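Local atomic coordinates of lysozyme (Meretrix lusoria, PDB entry 4PJ2), a protein that hydrolyses the beta-1,4 linkages of bacterial peptidoglycan, lysing Gram-positive bacteria, and also has chitinase activity. Residues V69-A80 / F89-P97; I14-G25 / S34-E42. All coordinates share one frame; numbering follows the deposited sequence.

Contact 1. Residues V69-A80 / F89-P97; sequences VQNYMKRYAKWA and FAREHNGGP
The helix segments 69-76 and 89-95 cross nearly perpendicular, at 100°, with their axes 10.4 Å apart at closest approach; V69 lies nearest H93, M73 nearest F89, and Y76 nearest P97, just after helix 89-95. The M73 chain bends at chi2 (-47°), which brings the sulfur and methyl over the turn F89-H93. SD lies 3.5 Å from E92 CB, and CE reaches F89 O at 3.3 Å. M73 CG packs on F89 CD2, and the sulfur makes an oblique Met-aromatic contact with that ring. A77 CB meets the F89 ring at its edge. P97 follows the positive-phi residue G96 and turns its ring onto Y76. CG of P97 sits 3.6 Å above the centre of the Y76 ring, only 5° off the normal, a CH-pi contact. R75 CG covers the opposite face. Y72 OH touches P97 CD at 3.3 Å; it bonds to S28 of the Putative exported protein chain, and the Y76 hydroxyl to D47. The E92 carboxylate is buried beside A77 and P97, and its OE2 accepts from C100 N. V69 CG2 meets H93 CE1. Y72 and H93 bind substrate, so the packing sets two residues of the binding site. Helix 8-19 touches V69 and H93, helix 42-47 touches V69, Y72 and M73, and helix 106-112 packs against A90, R91 and N94.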
loop_
_atom_site.group_PDB
_atom_site.type_symbol
_atom_site.label_atom_id
_atom_site.label_comp_id
_atom_site.label_asym_id
_atom_site.label_seq_id
_atom_site.Cartn_x
_atom_site.Cartn_y
_atom_site.Cartn_z
ATOM N N VAL D 69 1.373 0.960 16.517
ATOM C CA VAL D 69 0.469 -0.133 16.198
ATOM C C VAL D 69 -0.887 0.069 16.880
ATOM O O VAL D 69 -1.930 -0.065 16.239
ATOM C CB VAL D 69 1.062 -1.501 16.597
ATOM C CG1 VAL D 69 0.067 -2.614 16.329
ATOM C CG2 VAL D 69 2.351 -1.756 15.840
ATOM N N GLN D 70 -0.879 0.416 18.167
ATOM C CA GLN D 70 -2.124 0.700 18.879
ATOM C C GLN D 70 -2.935 1.801 18.187
ATOM O O GLN D 70 -4.155 1.671 18.015
ATOM C CB GLN D 70 -1.847 1.103 20.331
ATOM C CG GLN D 70 -1.301 -0.011 21.207
ATOM C CD GLN D 70 -2.351 -1.025 21.628
ATOM O OE1 GLN D 70 -3.424 -1.115 21.043
ATOM N NE2 GLN D 70 -2.040 -1.789 22.663
ATOM N N ASN D 71 -2.273 2.894 17.818
ATOM C CA ASN D 71 -2.943 4.007 17.145
ATOM C C ASN D 71 -3.453 3.614 15.765
ATOM O O ASN D 71 -4.521 4.048 15.367
ATOM C CB ASN D 71 -2.029 5.217 16.976
ATOM C CG ASN D 71 -1.705 5.904 18.276
ATOM O OD1 ASN D 71 -2.330 5.657 19.302
ATOM N ND2 ASN D 71 -0.740 6.803 18.231
ATOM N N TYR D 72 -2.684 2.817 15.026
ATOM C CA TYR D 72 -3.092 2.337 13.715
ATOM C C TYR D 72 -4.366 1.501 13.804
ATOM O O TYR D 72 -5.300 1.684 13.016
ATOM C CB TYR D 72 -1.971 1.516 13.103
ATOM C CG TYR D 72 -2.059 1.358 11.603
ATOM C CD1 TYR D 72 -2.630 0.233 11.024
ATOM C CD2 TYR D 72 -1.527 2.322 10.758
ATOM C CE1 TYR D 72 -2.674 0.078 9.640
ATOM C CE2 TYR D 72 -1.579 2.176 9.375
ATOM C CZ TYR D 72 -2.154 1.060 8.819
ATOM O OH TYR D 72 -2.174 0.913 7.442
ATOM N N MET D 73 -4.422 0.599 14.784
ATOM C CA MET D 73 -5.592 -0.235 14.945
ATOM C C MET D 73 -6.791 0.595 15.406
ATOM O O MET D 73 -7.890 0.360 14.949
ATOM C CB MET D 73 -5.307 -1.408 15.913
ATOM C CG MET D 73 -4.177 -2.342 15.456
ATOM S SD MET D 73 -4.346 -2.812 13.733
ATOM C CE MET D 73 -2.621 -3.119 13.345
ATOM N N LYS D 74 -6.567 1.551 16.303
ATOM C CA LYS D 74 -7.635 2.459 16.738
ATOM C C LYS D 74 -8.220 3.223 15.552
ATOM O O LYS D 74 -9.431 3.414 15.461
ATOM C CB LYS D 74 -7.092 3.432 17.779
ATOM C CG LYS D 74 -8.105 4.411 18.336
ATOM C CD LYS D 74 -7.513 5.205 19.498
ATOM C CE LYS D 74 -8.396 6.381 19.912
ATOM N NZ LYS D 74 -7.778 7.184 21.008
ATOM N N ARG D 75 -7.358 3.648 14.641
ATOM C CA ARG D 75 -7.802 4.387 13.473
ATOM C C ARG D 75 -8.574 3.516 12.484
ATOM O O ARG D 75 -9.627 3.942 11.978
ATOM C CB ARG D 75 -6.606 5.031 12.774
ATOM C CG ARG D 75 -6.971 5.765 11.497
ATOM C CD ARG D 75 -5.816 6.593 10.993
ATOM N NE ARG D 75 -6.252 7.423 9.878
ATOM C CZ ARG D 75 -5.610 8.503 9.457
ATOM N NH1 ARG D 75 -4.465 8.850 10.030
ATOM N NH2 ARG D 75 -6.110 9.233 8.464
ATOM N N TYR D 76 -8.074 2.306 12.209
ATOM C CA TYR D 76 -8.553 1.545 11.059
ATOM C C TYR D 76 -9.374 0.291 11.342
ATOM O O TYR D 76 -10.225 -0.077 10.539
ATOM C CB TYR D 76 -7.382 1.162 10.166
ATOM C CG TYR D 76 -6.773 2.295 9.397
ATOM C CD1 TYR D 76 -7.537 3.049 8.524
ATOM C CD2 TYR D 76 -5.418 2.584 9.513
ATOM C CE1 TYR D 76 -6.964 4.047 7.772
ATOM C CE2 TYR D 76 -4.846 3.595 8.759
ATOM C CZ TYR D 76 -5.634 4.321 7.897
ATOM O OH TYR D 76 -5.140 5.325 7.087
ATOM N N ALA D 77 -9.076 -0.432 12.419
ATOM C CA ALA D 77 -9.557 -1.802 12.512
ATOM C C ALA D 77 -11.089 -1.900 12.586
ATOM O O ALA D 77 -11.713 -2.642 11.843
ATOM C CB ALA D 77 -8.916 -2.500 13.701
ATOM N N LYS D 78 -11.697 -1.152 13.492
ATOM C CA LYS D 78 -13.143 -1.220 13.643
ATOM C C LYS D 78 -13.845 -0.922 12.329
ATOM O O LYS D 78 -14.755 -1.630 11.914
ATOM C CB LYS D 78 -13.613 -0.223 14.694
ATOM C CG LYS D 78 -15.109 -0.219 14.861
ATOM C CD LYS D 78 -15.537 0.711 15.996
ATOM C CE LYS D 78 -17.021 0.621 16.304
ATOM N NZ LYS D 78 -17.363 -0.711 16.909
ATOM N N TRP D 79 -13.391 0.135 11.677
ATOM C CA TRP D 79 -14.101 0.705 10.536
ATOM C C TRP D 79 -13.942 -0.138 9.279
ATOM O O TRP D 79 -14.718 -0.013 8.336
ATOM C CB TRP D 79 -13.632 2.147 10.328
ATOM C CG TRP D 79 -13.716 2.883 11.637
ATOM C CD1 TRP D 79 -12.686 3.304 12.414
ATOM C CD2 TRP D 79 -14.905 3.221 12.335
ATOM N NE1 TRP D 79 -13.158 3.887 13.560
ATOM C CE2 TRP D 79 -14.524 3.856 13.531
ATOM C CE3 TRP D 79 -16.260 3.046 12.068
ATOM C CZ2 TRP D 79 -15.454 4.322 14.456
ATOM C CZ3 TRP D 79 -17.172 3.492 12.990
ATOM C CH2 TRP D 79 -16.769 4.125 14.165
ATOM N N ALA D 80 -12.944 -1.014 9.277
ATOM C CA ALA D 80 -12.754 -1.968 8.187
ATOM C C ALA D 80 -13.637 -3.212 8.366
ATOM O O ALA D 80 -13.668 -4.071 7.483
ATOM C CB ALA D 80 -11.293 -2.387 8.109
ATOM N N PHE D 89 -6.222 -7.677 14.217
ATOM C CA PHE D 89 -5.135 -6.712 14.348
ATOM C C PHE D 89 -3.872 -7.174 13.622
ATOM O O PHE D 89 -3.190 -6.375 12.993
ATOM C CB PHE D 89 -4.811 -6.428 15.812
ATOM C CG PHE D 89 -5.970 -5.861 16.615
ATOM C CD1 PHE D 89 -6.264 -6.376 17.873
ATOM C CD2 PHE D 89 -6.738 -4.796 16.139
ATOM C CE1 PHE D 89 -7.314 -5.861 18.626
ATOM C CE2 PHE D 89 -7.799 -4.274 16.908
ATOM C CZ PHE D 89 -8.074 -4.810 18.144
ATOM N N ALA D 90 -3.524 -8.458 13.764
ATOM C CA ALA D 90 -2.377 -9.006 13.038
ATOM C C ALA D 90 -2.538 -8.832 11.529
ATOM O O ALA D 90 -1.580 -8.475 10.828
ATOM C CB ALA D 90 -2.172 -10.495 13.408
ATOM N N ARG D 91 -3.721 -9.148 11.022
ATOM C CA ARG D 91 -3.967 -9.045 9.585
ATOM C C ARG D 91 -3.970 -7.581 9.084
ATOM O O ARG D 91 -3.525 -7.318 7.980
ATOM C CB ARG D 91 -5.239 -9.799 9.179
ATOM C CG ARG D 91 -5.110 -11.321 9.377
ATOM C CD ARG D 91 -6.365 -12.089 9.000
ATOM N NE ARG D 91 -6.693 -11.992 7.583
ATOM C CZ ARG D 91 -7.853 -12.359 7.049
ATOM N NH1 ARG D 91 -8.826 -12.852 7.815
ATOM N NH2 ARG D 91 -8.051 -12.205 5.747
ATOM N N GLU D 92 -4.427 -6.642 9.913
ATOM C CA GLU D 92 -4.280 -5.215 9.603
ATOM C C GLU D 92 -2.820 -4.816 9.585
ATOM O O GLU D 92 -2.366 -4.082 8.736
ATOM C CB GLU D 92 -5.000 -4.358 10.653
ATOM C CG GLU D 92 -6.509 -4.519 10.684
ATOM C CD GLU D 92 -7.168 -3.907 9.500
ATOM O OE1 GLU D 92 -7.524 -2.706 9.602
ATOM O OE2 GLU D 92 -7.374 -4.609 8.504
ATOM N N HIS D 93 -2.075 -5.333 10.550
ATOM C CA HIS D 93 -0.684 -4.973 10.616
ATOM C C HIS D 93 0.083 -5.423 9.374
ATOM O O HIS D 93 0.889 -4.677 8.847
ATOM C CB HIS D 93 -0.035 -5.569 11.844
ATOM C CG HIS D 93 1.317 -5.016 12.057
ATOM N ND1 HIS D 93 1.522 -3.712 12.440
ATOM C CD2 HIS D 93 2.549 -5.548 11.855
ATOM C CE1 HIS D 93 2.816 -3.468 12.496
ATOM N NE2 HIS D 93 3.461 -4.567 12.145
ATOM N N ASN D 94 -0.229 -6.626 8.907
ATOM C CA ASN D 94 0.443 -7.201 7.747
ATOM C C ASN D 94 -0.084 -6.645 6.428
ATOM O O ASN D 94 0.668 -6.516 5.475
ATOM C CB ASN D 94 0.258 -8.723 7.783
ATOM C CG ASN D 94 0.996 -9.431 6.661
ATOM O OD1 ASN D 94 0.401 -10.183 5.899
ATOM N ND2 ASN D 94 2.280 -9.172 6.551
ATOM N N GLY D 95 -1.380 -6.315 6.402
ATOM C CA GLY D 95 -2.053 -5.996 5.153
ATOM C C GLY D 95 -2.588 -4.593 4.972
ATOM O O GLY D 95 -3.160 -4.324 3.927
ATOM N N GLY D 96 -2.414 -3.711 5.954
ATOM C CA GLY D 96 -2.947 -2.352 5.852
ATOM C C GLY D 96 -4.371 -2.222 6.357
ATOM O O GLY D 96 -4.887 -3.121 7.007
ATOM N N PRO D 97 -5.029 -1.082 6.068
ATOM C CA PRO D 97 -6.322 -0.769 6.683
ATOM C C PRO D 97 -7.419 -1.783 6.439
ATOM O O PRO D 97 -8.329 -1.839 7.258
ATOM C CB PRO D 97 -6.674 0.573 6.050
ATOM C CG PRO D 97 -5.355 1.197 5.837
ATOM C CD PRO D 97 -4.510 0.065 5.307
#

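Contact 2. Residues I14-G25 / S34-E42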
loop_
_atom_site.group_PDB
_atom_site.type_symbol
_atom_site.label_atom_id
_atom_site.label_comp_id
_atom_site.label_asym_id
_atom_site.label_seq_id
_atom_site.Cartn_x
_atom_site.Cartn_y
_atom_site.Cartn_z
ATOM N N ILE D 14 2.749 -10.526 17.339
ATOM C CA ILE D 14 3.053 -9.781 16.128
ATOM C C ILE D 14 4.528 -9.399 16.104
ATOM O O ILE D 14 5.183 -9.494 15.071
ATOM C CB ILE D 14 2.178 -8.513 16.000
ATOM C CG1 ILE D 14 0.707 -8.925 15.859
ATOM C CG2 ILE D 14 2.647 -7.665 14.807
ATOM C CD1 ILE D 14 -0.305 -7.768 15.949
ATOM N N CYS D 15 5.047 -8.962 17.243
ATOM C CA CYS D 15 6.455 -8.610 17.349
ATOM C C CYS D 15 7.328 -9.817 16.984
ATOM O O CYS D 15 8.225 -9.711 16.159
ATOM C CB CYS D 15 6.727 -8.104 18.767
ATOM S SG CYS D 15 8.256 -7.177 18.984
ATOM N N LYS D 16 7.027 -10.976 17.555
ATOM C CA LYS D 16 7.796 -12.183 17.238
ATOM C C LYS D 16 7.700 -12.542 15.759
ATOM O O LYS D 16 8.690 -12.902 15.124
ATOM C CB LYS D 16 7.318 -13.347 18.102
ATOM C CG LYS D 16 7.728 -13.213 19.562
ATOM C CD LYS D 16 7.204 -14.343 20.431
ATOM C CE LYS D 16 7.599 -14.131 21.895
ATOM N NZ LYS D 16 7.238 -15.273 22.790
ATOM N N MET D 17 6.507 -12.403 15.199
ATOM C CA MET D 17 6.290 -12.688 13.786
ATOM C C MET D 17 7.143 -11.797 12.895
ATOM O O MET D 17 7.725 -12.272 11.922
ATOM C CB MET D 17 4.809 -12.454 13.453
ATOM C CG MET D 17 4.391 -12.818 12.031
ATOM S SD MET D 17 4.751 -14.577 11.687
ATOM C CE MET D 17 3.944 -14.688 10.077
ATOM N N GLU D 18 7.225 -10.507 13.228
ATOM C CA GLU D 18 7.823 -9.512 12.337
ATOM C C GLU D 18 9.343 -9.529 12.398
ATOM O O GLU D 18 10.005 -9.359 11.375
ATOM C CB GLU D 18 7.330 -8.099 12.693
ATOM C CG GLU D 18 5.875 -7.827 12.342
ATOM C CD GLU D 18 5.597 -7.927 10.857
ATOM O OE1 GLU D 18 6.540 -7.801 10.046
ATOM O OE2 GLU D 18 4.404 -8.106 10.512
ATOM N N SER D 19 9.882 -9.685 13.602
ATOM C CA SER D 19 11.314 -9.495 13.811
ATOM C C SER D 19 11.955 -10.491 14.772
ATOM O O SER D 19 13.132 -10.369 15.065
ATOM C CB SER D 19 11.539 -8.087 14.374
ATOM O OG SER D 19 10.924 -7.975 15.647
ATOM N N GLY D 20 11.201 -11.475 15.246
ATOM C CA GLY D 20 11.660 -12.277 16.372
ATOM C C GLY D 20 11.691 -11.400 17.612
ATOM O O GLY D 20 12.378 -11.696 18.592
ATOM N N CYS D 21 10.892 -10.335 17.559
ATOM C CA CYS D 21 10.858 -9.254 18.554
ATOM C C CYS D 21 12.223 -8.697 18.938
ATOM O O CYS D 21 12.636 -8.747 20.104
ATOM C CB CYS D 21 10.041 -9.640 19.797
ATOM S SG CYS D 21 9.143 -8.214 20.520
ATOM N N ARG D 22 12.902 -8.136 17.945
ATOM C CA ARG D 22 14.191 -7.475 18.149
ATOM C C ARG D 22 14.210 -6.163 17.371
ATOM O O ARG D 22 13.500 -6.022 16.367
ATOM C CB ARG D 22 15.350 -8.366 17.671
ATOM C CG ARG D 22 15.549 -9.634 18.477
ATOM C CD ARG D 22 16.737 -10.444 17.958
ATOM N NE ARG D 22 18.006 -9.718 18.047
ATOM C CZ ARG D 22 18.847 -9.776 19.077
ATOM N NH1 ARG D 22 18.569 -10.525 20.136
ATOM N NH2 ARG D 22 19.976 -9.080 19.047
ATOM N N ASN D 23 15.007 -5.198 17.827
ATOM C CA ASN D 23 15.203 -3.973 17.052
ATOM C C ASN D 23 16.161 -4.228 15.901
ATOM O O ASN D 23 17.378 -4.074 16.037
ATOM C CB ASN D 23 15.755 -2.836 17.899
ATOM C CG ASN D 23 15.981 -1.573 17.086
ATOM O OD1 ASN D 23 15.467 -1.435 15.975
ATOM N ND2 ASN D 23 16.743 -0.643 17.640
ATOM N N VAL D 24 15.606 -4.607 14.761
ATOM C CA VAL D 24 16.409 -5.074 13.640
ATOM C C VAL D 24 16.881 -3.963 12.700
ATOM O O VAL D 24 17.580 -4.236 11.724
ATOM C CB VAL D 24 15.632 -6.111 12.816
ATOM C CG1 VAL D 24 15.416 -7.389 13.623
ATOM C CG2 VAL D 24 14.291 -5.538 12.344
ATOM N N GLY D 25 16.532 -2.716 12.990
ATOM C CA GLY D 25 16.896 -1.616 12.112
ATOM C C GLY D 25 15.978 -1.557 10.900
ATOM O O GLY D 25 14.900 -2.163 10.906
ATOM N N SER D 34 11.372 -0.721 5.708
ATOM C CA SER D 34 10.532 -1.126 6.824
ATOM C C SER D 34 11.454 -1.279 8.021
ATOM O O SER D 34 12.535 -1.871 7.900
ATOM C CB SER D 34 9.837 -2.442 6.504
ATOM O OG SER D 34 8.890 -2.776 7.494
ATOM N N CYS D 35 11.039 -0.755 9.167
ATOM C CA CYS D 35 11.945 -0.608 10.293
ATOM C C CYS D 35 11.483 -1.257 11.593
ATOM O O CYS D 35 10.305 -1.212 11.954
ATOM C CB CYS D 35 12.194 0.886 10.551
ATOM S SG CYS D 35 12.788 1.829 9.119
ATOM N N GLY D 36 12.434 -1.848 12.309
ATOM C CA GLY D 36 12.262 -2.093 13.730
ATOM C C GLY D 36 11.463 -3.302 14.146
ATOM O O GLY D 36 11.166 -4.194 13.346
ATOM N N TYR D 37 11.116 -3.299 15.432
ATOM C CA TYR D 37 10.414 -4.398 16.094
ATOM C C TYR D 37 9.185 -4.886 15.347
ATOM O O TYR D 37 8.916 -6.086 15.302
ATOM C CB TYR D 37 9.947 -3.953 17.482
ATOM C CG TYR D 37 11.055 -3.725 18.491
ATOM C CD1 TYR D 37 11.634 -2.471 18.649
ATOM C CD2 TYR D 37 11.495 -4.758 19.307
ATOM C CE1 TYR D 37 12.641 -2.262 19.582
ATOM C CE2 TYR D 37 12.494 -4.553 20.238
ATOM C CZ TYR D 37 13.059 -3.305 20.369
ATOM O OH TYR D 37 14.048 -3.100 21.298
ATOM N N PHE D 38 8.401 -3.944 14.806
ATOM C CA PHE D 38 7.122 -4.262 14.167
ATOM C C PHE D 38 7.176 -4.089 12.652
ATOM O O PHE D 38 6.159 -4.228 11.980
ATOM C CB PHE D 38 5.987 -3.419 14.774
ATOM C CG PHE D 38 5.644 -3.816 16.179
ATOM C CD1 PHE D 38 6.297 -3.242 17.259
ATOM C CD2 PHE D 38 4.706 -4.810 16.417
ATOM C CE1 PHE D 38 5.980 -3.624 18.559
ATOM C CE2 PHE D 38 4.393 -5.198 17.705
ATOM C CZ PHE D 38 5.037 -4.613 18.777
ATOM N N GLN D 39 8.358 -3.796 12.107
ATOM C CA GLN D 39 8.541 -3.634 10.658
ATOM C C GLN D 39 7.527 -2.623 10.087
ATOM O O GLN D 39 6.736 -2.926 9.190
ATOM C CB GLN D 39 8.440 -4.989 9.969
ATOM C CG GLN D 39 9.641 -5.881 10.264
ATOM C CD GLN D 39 10.902 -5.344 9.623
ATOM O OE1 GLN D 39 11.089 -5.467 8.411
ATOM N NE2 GLN D 39 11.751 -4.711 10.418
ATOM N N ILE D 40 7.616 -1.414 10.621
ATOM C CA ILE D 40 6.729 -0.304 10.274
ATOM C C ILE D 40 7.347 0.508 9.146
ATOM O O ILE D 40 8.540 0.832 9.187
ATOM C CB ILE D 40 6.521 0.598 11.521
ATOM C CG1 ILE D 40 5.615 -0.117 12.520
ATOM C CG2 ILE D 40 5.930 1.959 11.142
ATOM C CD1 ILE D 40 5.567 0.544 13.888
ATOM N N LYS D 41 6.539 0.820 8.133
ATOM C CA LYS D 41 6.977 1.683 7.047
ATOM C C LYS D 41 6.494 3.109 7.279
ATOM O O LYS D 41 5.674 3.371 8.159
ATOM C CB LYS D 41 6.471 1.151 5.704
ATOM C CG LYS D 41 7.032 -0.219 5.382
ATOM C CD LYS D 41 6.619 -0.742 4.024
ATOM C CE LYS D 41 5.113 -0.962 3.990
ATOM N NZ LYS D 41 4.667 -1.743 2.820
ATOM N N GLU D 42 7.013 4.035 6.492
ATOM C CA GLU D 42 6.751 5.448 6.694
ATOM C C GLU D 42 5.254 5.774 6.624
ATOM O O GLU D 42 4.742 6.539 7.432
ATOM C CB GLU D 42 7.526 6.283 5.675
ATOM C CG GLU D 42 7.524 7.764 6.009
ATOM C CD GLU D 42 8.421 8.573 5.102
ATOM O OE1 GLU D 42 8.879 8.029 4.076
ATOM O OE2 GLU D 42 8.668 9.754 5.420
#
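The end of helix 8-19, which carries the predicted proton donor E18, packs here on the turn that joins strands 32-35 and 40-41. The turn is type I, from G36 to Q39. S19 OG donates to Y37 O (2.8 Å) and accepts from R22 N, an ST motif, so one hydroxyl joins helix end, loop and turn. With chi1 at 64°, OG can reach both partners. Farther along, G36 N bonds to G25 O at 2.9 Å. The Y37 ring lies against the backbone of R22 and N23, with N23 N 3.5 Å above one face, toward the rim. The sulfur of C15, in the disulfide to C21, lies over one face of F38, 4.4 Å from the ring centroid; I14 CG2 comes in at the edge of that ring. The Q39 amide folds back and NE2 donates to G36 O in a nearly straight bond of 3.0 Å. E18 OE1 rests 3.4 Å from Q39 CB, while OE2 bonds to Y108. Q39 and I40 both face C35, a G1 beta bulge. A glutamate near the end of a helix, packed against the turn of a beta hairpin, is consistent with the catalytic site of the lysozyme fold.

Overall arrangement
Contact 2 comes first in the chain and is complete before contact 1 begins. They lie about 16 Å apart, centre to centre, one on each side of the middle of the molecule. Contact 2 joins helix 8-19 and the loop after it to the hairpin of strands 32-35 and 40-41; contact 1 joins helices 62-76 and 86-95. The two meet at H93, whose NE2 probably bonds to F38 O at 2.7 Å and whose CD2 packs on E18 OE2. I14 also touches both H93 and A90. H93, itself a substrate-binding residue, thus lies beside the predicted proton donor; Y72 of contact 1 also binds substrate. S86 of the Putative exported protein chain bonds to E18 and N94.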